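Local coordinates for putative PAS/PAC sensor protein (Nakamurella multipartita DSM 44233, PDB 6HMJ) that acts as a blue-light receptor of the light-oxygen-voltage class, carries flavin mononucleotide and mediates RNA binding and translational regulation, at residues F12-L17 / V25-L30; H51-D56 / L79-E84; V75-L80 / P89-L94; D140-I145 / G178-L183; S168-R173 / T201-P206. All blocks are in the same frame, centred on the assembly; numbering follows the deposited sequence.

Contact 1 (F12-L17 / V25-L30)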
# COMPACT_ATOMS: atom_id res chain seq x y z
N PHE A 12 -37.57 26.52 -19.15
CA PHE A 12 -37.60 27.52 -20.21
C PHE A 12 -39.05 27.85 -20.55
O PHE A 12 -39.97 27.08 -20.26
CB PHE A 12 -36.87 27.02 -21.46
CG PHE A 12 -37.53 25.84 -22.11
CD1 PHE A 12 -37.26 24.55 -21.67
CD2 PHE A 12 -38.40 26.01 -23.17
CE1 PHE A 12 -37.86 23.47 -22.27
CE2 PHE A 12 -39.01 24.92 -23.77
CZ PHE A 12 -38.74 23.65 -23.33
N GLY A 13 -39.23 29.01 -21.16
CA GLY A 13 -40.54 29.42 -21.64
C GLY A 13 -40.40 30.07 -23.00
O GLY A 13 -39.32 30.48 -23.42
N SER A 14 -41.54 30.15 -23.70
CA SER A 14 -41.56 30.62 -25.07
C SER A 14 -42.61 31.70 -25.25
O SER A 14 -43.54 31.84 -24.45
CB SER A 14 -41.85 29.46 -26.04
OG SER A 14 -43.07 28.82 -25.71
N PHE A 15 -42.44 32.49 -26.31
CA PHE A 15 -43.46 33.44 -26.72
C PHE A 15 -43.43 33.58 -28.23
O PHE A 15 -42.45 33.24 -28.89
CB PHE A 15 -43.28 34.82 -26.06
CG PHE A 15 -42.01 35.54 -26.46
CD1 PHE A 15 -41.89 36.11 -27.73
CD2 PHE A 15 -40.97 35.70 -25.57
CE1 PHE A 15 -40.74 36.78 -28.09
CE2 PHE A 15 -39.82 36.37 -25.93
CZ PHE A 15 -39.71 36.92 -27.20
N VAL A 16 -44.53 34.10 -28.78
CA VAL A 16 -44.63 34.43 -30.19
C VAL A 16 -45.14 35.86 -30.29
O VAL A 16 -46.09 36.24 -29.59
CB VAL A 16 -45.56 33.47 -30.96
CG1 VAL A 16 -45.54 33.79 -32.45
CG2 VAL A 16 -45.14 32.03 -30.72
N LEU A 17 -44.51 36.65 -31.15
CA LEU A 17 -44.81 38.08 -31.27
C LEU A 17 -45.16 38.36 -32.72
O LEU A 17 -44.30 38.23 -33.60
CB LEU A 17 -43.63 38.93 -30.81
CG LEU A 17 -43.84 40.44 -30.84
CD1 LEU A 17 -44.87 40.87 -29.80
CD2 LEU A 17 -42.52 41.16 -30.62
N VAL A 25 -47.94 36.42 -27.36
CA VAL A 25 -48.54 35.25 -26.75
C VAL A 25 -47.45 34.51 -25.99
O VAL A 25 -46.56 33.91 -26.60
CB VAL A 25 -49.19 34.33 -27.79
CG1 VAL A 25 -50.00 33.23 -27.11
CG2 VAL A 25 -50.07 35.13 -28.74
N GLY A 26 -47.52 34.56 -24.66
CA GLY A 26 -46.56 33.88 -23.81
C GLY A 26 -47.14 32.59 -23.24
O GLY A 26 -48.31 32.54 -22.85
N SER A 27 -46.31 31.56 -23.19
CA SER A 27 -46.75 30.26 -22.72
C SER A 27 -46.92 30.26 -21.20
O SER A 27 -46.38 31.11 -20.48
CB SER A 27 -45.74 29.18 -23.10
OG SER A 27 -44.58 29.26 -22.29
N ASP A 28 -47.71 29.30 -20.72
CA ASP A 28 -47.81 29.09 -19.28
C ASP A 28 -46.42 28.89 -18.67
O ASP A 28 -46.14 29.37 -17.57
CB ASP A 28 -48.69 27.88 -18.97
CG ASP A 28 -50.11 28.05 -19.48
OD1 ASP A 28 -50.39 29.09 -20.12
OD2 ASP A 28 -50.97 27.20 -19.15
N GLU A 29 -45.55 28.18 -19.38
CA GLU A 29 -44.21 27.93 -18.88
C GLU A 29 -43.39 29.21 -18.79
O GLU A 29 -42.55 29.34 -17.89
CB GLU A 29 -43.51 26.90 -19.76
CG GLU A 29 -44.21 25.54 -19.76
CD GLU A 29 -45.22 25.38 -20.89
OE1 GLU A 29 -45.08 26.07 -21.93
OE2 GLU A 29 -46.15 24.56 -20.73
N LEU A 30 -43.62 30.16 -19.69
CA LEU A 30 -42.92 31.44 -19.60
C LEU A 30 -43.34 32.19 -18.34
O LEU A 30 -42.49 32.77 -17.64
CB LEU A 30 -43.19 32.29 -20.84
CG LEU A 30 -42.65 33.72 -20.84
CD1 LEU A 30 -41.20 33.77 -20.36
CD2 LEU A 30 -42.76 34.33 -22.23
O HOH W 1 -42.90 27.25 -23.56
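This is the first hairpin of an N-terminal PAS domain: strand 11-18 pairs antiparallel with the edge strand 24-26, and the chain then turns straight into helix 28-34. Backbone bonds come first. Val16 and Val25 form a hydrogen-bonded pair, Val25 N giving to Val16 O at 2.9 Å and Val16 N returning to Val25 O at 3.0 Å, while Phe15 faces Gly26 in the non-hydrogen-bonded pair. Beyond the strand, Ser27 N continues the pairing with a straight bond (169°) in the carbonyl plane of Ser14 O. Apolar contact is small: Leu30 CD2 sits at the edge of the Phe15 ring, 3.9 Å from Phe15 CB, and Leu30 also touches Phe24. Gly13 packs closely on the first helical turn, its CA 3.7 Å from Leu30 N; a beta carbon here would run into Leu30 CA. The polar side chains cluster at the helix start. Ser27, the N-cap, has OG swung between its backbone N and carbonyl carbon, where it accepts from Leu30 N at 2.9 Å. Glu29 OE2 makes a salt bridge to Arg72 of the second subunit. One water joins three side chains: Ser14 OG at 2.7 Å, Ser27 OG, and Glu29 OE1, to which it donates.

Contact 2 (H51-D56 / L79-E84)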
# COMPACT_ATOMS: atom_id res chain seq x y z
N HIS A 51 -38.40 41.70 -15.84
CA HIS A 51 -37.68 40.66 -15.14
C HIS A 51 -36.25 40.48 -15.64
O HIS A 51 -35.53 39.60 -15.14
CB HIS A 51 -38.42 39.32 -15.25
CG HIS A 51 -39.75 39.31 -14.56
ND1 HIS A 51 -40.94 39.47 -15.23
CD2 HIS A 51 -40.07 39.17 -13.25
CE1 HIS A 51 -41.94 39.42 -14.37
NE2 HIS A 51 -41.44 39.24 -13.16
N LEU A 52 -35.82 41.28 -16.61
CA LEU A 52 -34.41 41.33 -16.99
C LEU A 52 -33.71 42.44 -16.22
O LEU A 52 -34.34 43.36 -15.68
CB LEU A 52 -34.25 41.57 -18.50
CG LEU A 52 -34.45 40.38 -19.44
CD1 LEU A 52 -35.81 39.73 -19.29
CD2 LEU A 52 -34.23 40.83 -20.88
N HIS A 53 -32.39 42.35 -16.17
CA HIS A 53 -31.64 43.40 -15.50
C HIS A 53 -31.59 44.65 -16.38
O HIS A 53 -31.49 44.53 -17.60
CB HIS A 53 -30.22 42.92 -15.19
CG HIS A 53 -29.45 43.85 -14.30
ND1 HIS A 53 -28.64 44.85 -14.79
CD2 HIS A 53 -29.39 43.93 -12.95
CE1 HIS A 53 -28.10 45.50 -13.78
NE2 HIS A 53 -28.54 44.97 -12.65
N PRO A 54 -31.69 45.85 -15.78
CA PRO A 54 -31.64 47.08 -16.58
C PRO A 54 -30.59 47.06 -17.68
O PRO A 54 -30.83 47.58 -18.78
CB PRO A 54 -31.32 48.15 -15.53
CG PRO A 54 -32.02 47.65 -14.31
CD PRO A 54 -31.98 46.13 -14.36
N ASP A 55 -29.43 46.45 -17.41
CA ASP A 55 -28.34 46.46 -18.37
C ASP A 55 -28.58 45.54 -19.56
O ASP A 55 -27.95 45.72 -20.60
CB ASP A 55 -27.03 46.08 -17.67
CG ASP A 55 -26.73 46.96 -16.47
OD1 ASP A 55 -27.25 48.09 -16.41
OD2 ASP A 55 -25.97 46.52 -15.58
N ASP A 56 -29.48 44.56 -19.43
CA ASP A 56 -29.79 43.66 -20.53
C ASP A 56 -30.91 44.17 -21.42
O ASP A 56 -31.05 43.70 -22.55
CB ASP A 56 -30.19 42.28 -20.01
CG ASP A 56 -29.26 41.75 -18.93
OD1 ASP A 56 -28.03 41.86 -19.09
OD2 ASP A 56 -29.77 41.22 -17.92
N LEU A 79 -29.86 38.23 -17.56
CA LEU A 79 -30.24 37.71 -16.26
C LEU A 79 -31.76 37.66 -16.13
O LEU A 79 -32.50 38.20 -16.96
CB LEU A 79 -29.66 38.58 -15.13
CG LEU A 79 -28.15 38.80 -15.09
CD1 LEU A 79 -27.79 39.67 -13.89
CD2 LEU A 79 -27.41 37.48 -15.03
N LEU A 80 -32.22 36.99 -15.08
CA LEU A 80 -33.63 36.99 -14.70
C LEU A 80 -33.70 37.43 -13.24
O LEU A 80 -33.07 36.81 -12.37
CB LEU A 80 -34.27 35.61 -14.89
CG LEU A 80 -34.50 35.17 -16.34
CD1 LEU A 80 -35.08 33.76 -16.37
CD2 LEU A 80 -35.40 36.13 -17.09
N LEU A 81 -34.46 38.48 -12.97
CA LEU A 81 -34.57 39.03 -11.63
C LEU A 81 -35.53 38.22 -10.78
O LEU A 81 -36.65 37.91 -11.21
CB LEU A 81 -35.00 40.49 -11.69
CG LEU A 81 -34.14 41.35 -12.63
CD1 LEU A 81 -34.69 42.76 -12.74
CD2 LEU A 81 -32.69 41.36 -12.17
N THR A 82 -35.11 37.88 -9.56
CA THR A 82 -35.91 37.10 -8.63
C THR A 82 -36.22 37.92 -7.39
O THR A 82 -35.31 38.46 -6.75
CB THR A 82 -35.17 35.82 -8.22
OG1 THR A 82 -34.62 35.18 -9.38
CG2 THR A 82 -36.13 34.86 -7.52
N ALA A 83 -37.51 38.01 -7.05
CA ALA A 83 -37.95 38.79 -5.90
C ALA A 83 -37.31 38.25 -4.62
O ALA A 83 -37.55 37.11 -4.23
CB ALA A 83 -39.47 38.75 -5.79
N GLU A 84 -36.48 39.08 -3.99
CA GLU A 84 -35.80 38.72 -2.74
C GLU A 84 -34.82 37.56 -2.94
O GLU A 84 -34.62 36.75 -2.03
CB GLU A 84 -36.81 38.38 -1.64
CG GLU A 84 -37.79 39.49 -1.33
CD GLU A 84 -38.65 39.18 -0.12
OE1 GLU A 84 -38.33 38.22 0.61
OE2 GLU A 84 -39.66 39.89 0.10
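A capping box starts helix 54-70, and its Asp56 also fastens that start to strand 74-82. His53 is the N-cap: its ND1 accepts from Asp55 N at 3.2 Å, with the donor tilted from the ring plane, and Asp56 OD2 in turn accepts a weak bond from His53 N. Asp56 OD2 does double duty, because Leu79 N also gives to it at 3.0 Å, arriving from above the carboxylate plane. Two N-H groups therefore converge on one oxygen, one from each segment, which would probably stabilise the negative charge of Asp56. The second clamp is purely backbone. Leu81 N donates to His51 O at 2.7 Å, nearly straight (168°) and in the carbonyl plane. Leucines fill in around these bonds: Leu81 leans its branches over the 51-53 backbone, with CD2 4.0 Å from His53 CA and near the plane of the imidazole at its edge, while Leu52 CD1 meets Leu80 CD2 at 4.2 Å. Pro54 CD covers one face of the His53 ring. The His51 ring keeps its edge near Leu81 O, while ND1 hydrogen-bonds Val47 O. The result is a helix start joined to an outer strand of the antiparallel sheet, within the PAS fold.

Contact 3 (V75-L80 / P89-L94)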
# COMPACT_ATOMS: atom_id res chain seq x y z
N VAL A 75 -29.41 35.51 -30.48
CA VAL A 75 -29.28 35.03 -29.11
C VAL A 75 -28.78 36.18 -28.24
O VAL A 75 -27.86 36.90 -28.62
CB VAL A 75 -28.33 33.82 -29.01
CG1 VAL A 75 -28.16 33.40 -27.56
CG2 VAL A 75 -28.85 32.67 -29.85
N VAL A 76 -29.39 36.34 -27.07
CA VAL A 76 -29.06 37.41 -26.14
C VAL A 76 -28.85 36.80 -24.76
O VAL A 76 -29.76 36.16 -24.22
CB VAL A 76 -30.15 38.49 -26.09
CG1 VAL A 76 -29.86 39.50 -24.98
CG2 VAL A 76 -30.25 39.20 -27.43
N ASN A 77 -27.66 37.00 -24.20
CA ASN A 77 -27.37 36.59 -22.83
C ASN A 77 -27.81 37.68 -21.86
O ASN A 77 -27.57 38.87 -22.10
CB ASN A 77 -25.88 36.31 -22.66
CG ASN A 77 -25.39 35.18 -23.54
OD1 ASN A 77 -26.17 34.34 -24.00
ND2 ASN A 77 -24.08 35.14 -23.79
N HIS A 78 -28.44 37.27 -20.77
CA HIS A 78 -29.00 38.22 -19.81
C HIS A 78 -29.25 37.51 -18.49
O HIS A 78 -28.90 36.34 -18.31
CB HIS A 78 -30.29 38.83 -20.35
CG HIS A 78 -31.39 37.83 -20.55
ND1 HIS A 78 -32.25 37.46 -19.54
CD2 HIS A 78 -31.77 37.12 -21.64
CE1 HIS A 78 -33.11 36.57 -20.00
NE2 HIS A 78 -32.84 36.35 -21.27
N LEU A 79 -29.86 38.23 -17.56
CA LEU A 79 -30.24 37.71 -16.26
C LEU A 79 -31.76 37.66 -16.13
O LEU A 79 -32.50 38.20 -16.96
CB LEU A 79 -29.66 38.58 -15.13
CG LEU A 79 -28.15 38.80 -15.09
CD1 LEU A 79 -27.79 39.67 -13.89
CD2 LEU A 79 -27.41 37.48 -15.03
N LEU A 80 -32.22 36.99 -15.08
CA LEU A 80 -33.63 36.99 -14.70
C LEU A 80 -33.70 37.43 -13.24
O LEU A 80 -33.07 36.81 -12.37
CB LEU A 80 -34.27 35.61 -14.89
CG LEU A 80 -34.50 35.17 -16.34
CD1 LEU A 80 -35.08 33.76 -16.37
CD2 LEU A 80 -35.40 36.13 -17.09
N PRO A 89 -28.85 33.27 -14.17
CA PRO A 89 -28.36 33.41 -15.55
C PRO A 89 -29.38 32.86 -16.53
O PRO A 89 -30.03 31.85 -16.27
CB PRO A 89 -27.07 32.59 -15.55
CG PRO A 89 -27.32 31.53 -14.53
CD PRO A 89 -28.16 32.18 -13.46
N ALA A 90 -29.52 33.54 -17.66
CA ALA A 90 -30.54 33.18 -18.63
C ALA A 90 -30.05 33.50 -20.04
O ALA A 90 -29.01 34.12 -20.24
CB ALA A 90 -31.86 33.89 -18.34
N MET A 91 -30.84 33.05 -21.02
CA MET A 91 -30.50 33.21 -22.42
C MET A 91 -31.80 33.17 -23.22
O MET A 91 -32.65 32.30 -22.98
CB MET A 91 -29.54 32.11 -22.89
CG MET A 91 -29.13 32.17 -24.36
SD MET A 91 -29.17 30.57 -25.20
CE MET A 91 -30.92 30.17 -25.09
N THR A 92 -31.96 34.12 -24.14
CA THR A 92 -33.12 34.16 -25.02
C THR A 92 -32.68 33.84 -26.44
O THR A 92 -31.68 34.39 -26.92
CB THR A 92 -33.79 35.54 -24.98
OG1 THR A 92 -34.23 35.82 -23.65
CG2 THR A 92 -34.99 35.57 -25.92
N THR A 93 -33.42 32.95 -27.09
CA THR A 93 -33.23 32.66 -28.50
C THR A 93 -34.44 33.16 -29.28
O THR A 93 -35.58 32.97 -28.85
CB THR A 93 -33.05 31.15 -28.73
OG1 THR A 93 -31.93 30.68 -27.97
CG2 THR A 93 -32.81 30.86 -30.21
N LEU A 94 -34.18 33.80 -30.42
CA LEU A 94 -35.23 34.42 -31.22
C LEU A 94 -35.11 33.90 -32.65
O LEU A 94 -34.06 34.03 -33.27
CB LEU A 94 -35.12 35.94 -31.20
CG LEU A 94 -35.13 36.61 -29.82
CD1 LEU A 94 -34.55 38.01 -29.91
CD2 LEU A 94 -36.54 36.65 -29.24
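His78 holds CG between its backbone N and carbonyl carbon (chi1 64°), and Thr92 holds OG1 anti to its carbonyl carbon (chi1 -60°); the two torsions bring imidazole and hydroxyl together across the hairpin of strands 74-82 and 85-97 in the PAS sheet. Thr92 OG1 reaches the imidazole edge and hydrogen-bonds His78 NE2 at 2.8 Å. At the other nitrogen, His78 ND1 donates to Leu79 O at 2.7 Å, in the ring plane but above the plane of that carbonyl. With both nitrogens engaged, the rotation of the ring is fixed. Ala90 covers part of it, its C lying over the centre of one face. Trp60, from helix 54-70, also bonds Thr92 OG1 through NE1 and meets the His78 ring edge-to-face. The backbones pair antiparallel, the strands strongly twisted (133°). Val76 and Thr92 exchange two bonds of 3.0 Å, both in the carbonyl planes, and His78 and Ala90 form the next hydrogen-bonded pair. There Ala90 N gives to His78 O in the carbonyl plane, whereas His78 N approaches Ala90 O from well above it. Both carbonyl oxygens of this pair also receive bonds from Arg116 of the second subunit. Ala90 CB meets His78 CE1 at 3.4 Å and Leu80 CG at 3.6 Å. Val75, Asn77 and Met91 share the sheet face that carries Thr93, which packs on Thr93 of the second subunit. Met91 CG, anti to its backbone N, touches both neighbours on this face, Asn77 OD1 at 3.7 Å and Val75 CG1 at 3.6 Å.

Contact 4 (D140-I145 / G178-L183)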
# COMPACT_ATOMS: atom_id res chain seq x y z
N ASP A 140 -2.45 6.11 1.64
CA ASP A 140 -2.87 5.26 2.74
C ASP A 140 -2.29 3.85 2.61
O ASP A 140 -1.87 3.25 3.60
CB ASP A 140 -4.40 5.20 2.82
CG ASP A 140 -5.00 6.49 3.34
OD1 ASP A 140 -4.26 7.26 4.00
OD2 ASP A 140 -6.20 6.73 3.11
N GLN A 141 -2.27 3.31 1.38
CA GLN A 141 -1.68 1.99 1.17
C GLN A 141 -0.18 2.02 1.45
O GLN A 141 0.35 1.14 2.15
CB GLN A 141 -1.95 1.52 -0.26
CG GLN A 141 -1.41 0.13 -0.56
CD GLN A 141 -1.80 -0.35 -1.94
OE1 GLN A 141 -2.59 0.28 -2.64
NE2 GLN A 141 -1.24 -1.48 -2.35
N ALA A 142 0.52 3.02 0.92
CA ALA A 142 1.95 3.13 1.17
C ALA A 142 2.23 3.36 2.65
O ALA A 142 3.20 2.82 3.20
CB ALA A 142 2.55 4.25 0.33
N LYS A 143 1.39 4.16 3.31
CA LYS A 143 1.56 4.36 4.75
C LYS A 143 1.49 3.02 5.48
O LYS A 143 2.30 2.75 6.37
CB LYS A 143 0.48 5.30 5.30
CG LYS A 143 0.71 5.70 6.75
CD LYS A 143 -0.50 6.38 7.39
CE LYS A 143 -0.97 7.62 6.67
NZ LYS A 143 -2.11 8.23 7.42
N GLY A 144 0.53 2.17 5.10
CA GLY A 144 0.40 0.88 5.75
C GLY A 144 1.55 -0.06 5.43
O GLY A 144 2.02 -0.80 6.30
N ILE A 145 2.02 -0.04 4.18
CA ILE A 145 3.15 -0.87 3.80
C ILE A 145 4.36 -0.53 4.66
O ILE A 145 5.05 -1.42 5.17
CB ILE A 145 3.46 -0.70 2.30
CG1 ILE A 145 2.37 -1.37 1.46
CG2 ILE A 145 4.82 -1.29 1.97
CD1 ILE A 145 2.49 -1.10 -0.03
N GLY A 178 5.30 5.54 -6.61
CA GLY A 178 6.55 4.92 -6.99
C GLY A 178 6.93 3.77 -6.07
O GLY A 178 7.46 2.75 -6.53
N MET A 179 6.67 3.92 -4.77
CA MET A 179 7.01 2.87 -3.82
C MET A 179 6.15 1.63 -4.04
O MET A 179 6.65 0.50 -3.93
CB MET A 179 6.85 3.38 -2.39
CG MET A 179 7.36 2.42 -1.33
SD MET A 179 6.71 2.79 0.30
CE MET A 179 5.16 1.89 0.23
N ILE A 180 4.87 1.82 -4.35
CA ILE A 180 3.98 0.68 -4.54
C ILE A 180 4.32 -0.05 -5.83
O ILE A 180 4.50 -1.27 -5.85
CB ILE A 180 2.51 1.14 -4.51
CG1 ILE A 180 2.19 1.79 -3.16
CG2 ILE A 180 1.58 -0.03 -4.78
CD1 ILE A 180 0.83 2.46 -3.10
N GLU A 181 4.40 0.69 -6.94
CA GLU A 181 4.76 0.08 -8.21
C GLU A 181 6.13 -0.58 -8.13
O GLU A 181 6.32 -1.70 -8.61
CB GLU A 181 4.72 1.13 -9.32
CG GLU A 181 3.33 1.67 -9.60
CD GLU A 181 3.33 2.84 -10.57
OE1 GLU A 181 4.43 3.32 -10.93
OE2 GLU A 181 2.23 3.29 -10.97
N GLY A 182 7.11 0.11 -7.53
CA GLY A 182 8.45 -0.44 -7.46
C GLY A 182 8.52 -1.69 -6.60
O GLY A 182 9.14 -2.69 -6.98
N LEU A 183 7.90 -1.64 -5.42
CA LEU A 183 7.89 -2.81 -4.54
C LEU A 183 7.25 -4.01 -5.23
O LEU A 183 7.73 -5.14 -5.09
CB LEU A 183 7.16 -2.47 -3.24
CG LEU A 183 6.95 -3.61 -2.24
CD1 LEU A 183 8.28 -4.14 -1.74
CD2 LEU A 183 6.09 -3.14 -1.08
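Gly178 O is gripped by one hydrogen bond, from Gly182 N at 2.8 Å, and the other backbone bonds are of the same kind, each inside its own helix, for example Ile145 N to Gln141 O and Leu183 N to Met179 O, both 2.9 Å. No hydrogen bond crosses between the helices, which belong to the ANTAR region and whose short segments pass at 62° with axes 9.9 Å apart. What crosses is packing, mostly of methyl groups. Met179 starts with CG anti to its backbone N and bends at chi3 (85°), carrying CE onto Ala142 CB at 3.5 Å and alongside Ile145, whose CG2 lies 3.6 Å from it. Ile145 CG2 also meets Leu183 CD2 tip to tip, at 3.8 Å. Ile180 puts CD1 beside the extended Gln141 side chain, 4.0 Å from Gln141 CD, and CG2 beside Gln141 NE2. That NE2 has its hydrogen bond outside the two segments. An alanine in place of Gln141 would remove the chain beyond CB, and with it the hydrogen bond of NE2, and would probably loosen the cover over Ile180 and the packing on Met147 of the second subunit. Met179 also touches Leu196 and Phe200 of helix 192-202, and Ile145 packs on Met147 of the second subunit. With no polar bond to set a register across the contact, shape and burial of methyl groups probably determine how these helices seat.

Contact 5 (S168-R173 / T201-P206)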
# COMPACT_ATOMS: atom_id res chain seq x y z
N SER A 168 14.13 12.65 -2.17
CA SER A 168 14.08 12.38 -3.60
C SER A 168 13.50 13.55 -4.39
O SER A 168 13.32 13.44 -5.61
CB SER A 168 13.26 11.12 -3.87
OG SER A 168 11.93 11.25 -3.38
N ASN A 169 13.23 14.68 -3.73
CA ASN A 169 12.62 15.84 -4.36
C ASN A 169 11.38 15.44 -5.17
O ASN A 169 11.23 15.77 -6.35
CB ASN A 169 13.63 16.57 -5.24
CG ASN A 169 13.13 17.91 -5.73
OD1 ASN A 169 11.99 18.30 -5.45
ND2 ASN A 169 13.97 18.64 -6.45
N ARG A 170 10.48 14.73 -4.50
CA ARG A 170 9.22 14.30 -5.08
C ARG A 170 8.07 14.75 -4.19
O ARG A 170 8.24 15.00 -2.99
CB ARG A 170 9.16 12.77 -5.23
CG ARG A 170 10.14 12.20 -6.23
CD ARG A 170 10.19 10.67 -6.14
NE ARG A 170 11.02 10.09 -7.19
CZ ARG A 170 10.57 9.32 -8.19
NH1 ARG A 170 9.29 9.00 -8.28
NH2 ARG A 170 11.43 8.85 -9.09
N LYS A 171 6.89 14.88 -4.79
CA LYS A 171 5.68 15.07 -4.00
C LYS A 171 5.25 13.75 -3.38
O LYS A 171 5.31 12.70 -4.02
CB LYS A 171 4.55 15.64 -4.85
CG LYS A 171 4.76 17.08 -5.30
CD LYS A 171 3.43 17.71 -5.71
CE LYS A 171 3.59 19.16 -6.12
NZ LYS A 171 2.28 19.78 -6.49
N LEU A 172 4.81 13.82 -2.12
CA LEU A 172 4.41 12.66 -1.35
C LEU A 172 3.58 11.67 -2.16
O LEU A 172 3.79 10.46 -2.07
CB LEU A 172 3.62 13.10 -0.12
CG LEU A 172 3.01 11.99 0.73
CD1 LEU A 172 4.09 11.03 1.20
CD2 LEU A 172 2.25 12.56 1.92
N ARG A 173 2.63 12.17 -2.96
CA ARG A 173 1.78 11.27 -3.72
C ARG A 173 2.56 10.55 -4.81
O ARG A 173 2.32 9.37 -5.08
CB ARG A 173 0.60 12.04 -4.32
CG ARG A 173 0.98 13.13 -5.30
CD ARG A 173 -0.25 13.87 -5.80
NE ARG A 173 0.08 14.90 -6.78
CZ ARG A 173 0.37 16.16 -6.49
NH1 ARG A 173 0.39 16.58 -5.23
NH2 ARG A 173 0.65 17.02 -7.46
N THR A 201 15.84 3.96 -2.72
CA THR A 201 17.07 4.46 -3.33
C THR A 201 16.96 4.48 -4.85
O THR A 201 17.50 5.38 -5.50
CB THR A 201 18.27 3.63 -2.88
OG1 THR A 201 18.09 2.28 -3.32
CG2 THR A 201 18.40 3.67 -1.37
N ASP A 202 16.29 3.49 -5.44
CA ASP A 202 16.06 3.51 -6.88
C ASP A 202 15.26 4.74 -7.31
O ASP A 202 15.35 5.14 -8.47
CB ASP A 202 15.32 2.25 -7.33
CG ASP A 202 16.21 1.02 -7.35
OD1 ASP A 202 17.45 1.16 -7.19
OD2 ASP A 202 15.67 -0.09 -7.53
N MET A 203 14.49 5.33 -6.40
CA MET A 203 13.70 6.51 -6.70
C MET A 203 14.44 7.81 -6.40
O MET A 203 13.85 8.89 -6.54
CB MET A 203 12.39 6.48 -5.90
CG MET A 203 11.38 5.48 -6.43
SD MET A 203 9.75 5.70 -5.68
CE MET A 203 10.14 5.40 -3.95
N GLY A 204 15.70 7.74 -5.99
CA GLY A 204 16.51 8.92 -5.76
C GLY A 204 16.85 9.18 -4.31
O GLY A 204 17.69 10.05 -4.04
N CYS A 205 16.25 8.47 -3.37
CA CYS A 205 16.63 8.63 -1.97
C CYS A 205 18.08 8.20 -1.79
O CYS A 205 18.56 7.28 -2.46
CB CYS A 205 15.71 7.82 -1.06
SG CYS A 205 13.96 8.24 -1.19
N PRO A 206 18.82 8.85 -0.89
CA PRO A 206 20.23 8.50 -0.72
C PRO A 206 20.39 7.09 -0.17
O PRO A 206 19.51 6.56 0.51
CB PRO A 206 20.75 9.55 0.27
CG PRO A 206 19.55 10.09 0.96
CD PRO A 206 18.38 9.92 0.03
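The Arg170 guanidinium carries Met203 CB over one face, 3.9 Å above the plane and offset toward the rim, the two side chains crossing at about a right angle. Arg170 is extended from CG to NE, which brings NE to Met203 O at 3.1 Å; the bond is bent (130°) and weak. Met203 O lies just past the end of helix 192-202, so the negative end of that helix would probably add to its pull on the positive charge. Gly204 closes the helix in a Schellman motif with positive phi, and Gly204 N returns to Thr201 O at 3.0 Å. Asn169 does the same for helix 154-167, so the C-terminal ends of two helices come together. Between them Ser168 presents its CB, 3.5 Å from Met203 O and 4.0 Å from Cys205 SG, while its OG points back to His164 O in a hydrogen bond. A leucine in place of Arg170 would lack the guanidinium and would probably lose both the weak bond to Met203 O and the cover over Met203 CB. Leu175 of helix 172-185 touches Ser168 and Met203, and Cys205 rests on His164; the contact thus ties the loop between helices 154-167 and 172-185 to the end of helix 192-202.

How the contacts relate
Contacts 1, 2 and 3 belong to one antiparallel PAS sheet, contacts 4 and 5 to the helical region more than 50 Å away between centres. Contacts 2 and 3 share Leu79 and Leu80 on strand 74-82, and Asp56 packs on His78; contact 1 reaches contact 3 through Phe15 CZ and Leu94 CD2, 3.8 Å apart. Contacts 3 and 4 are buried, contacts 1 and 2 partly so, and contact 5 at the surface. Contacts 4 and 5 use helix 172-185, Met203 SD touching its Gly178. Backbone pairing dominates contacts 1 and 3; contact 2 adds a carboxylate bond to the strand, contact 4 methyl packing, contact 5 a weak guanidinium bond. Contacts 1, 3 and 4 touch the second subunit.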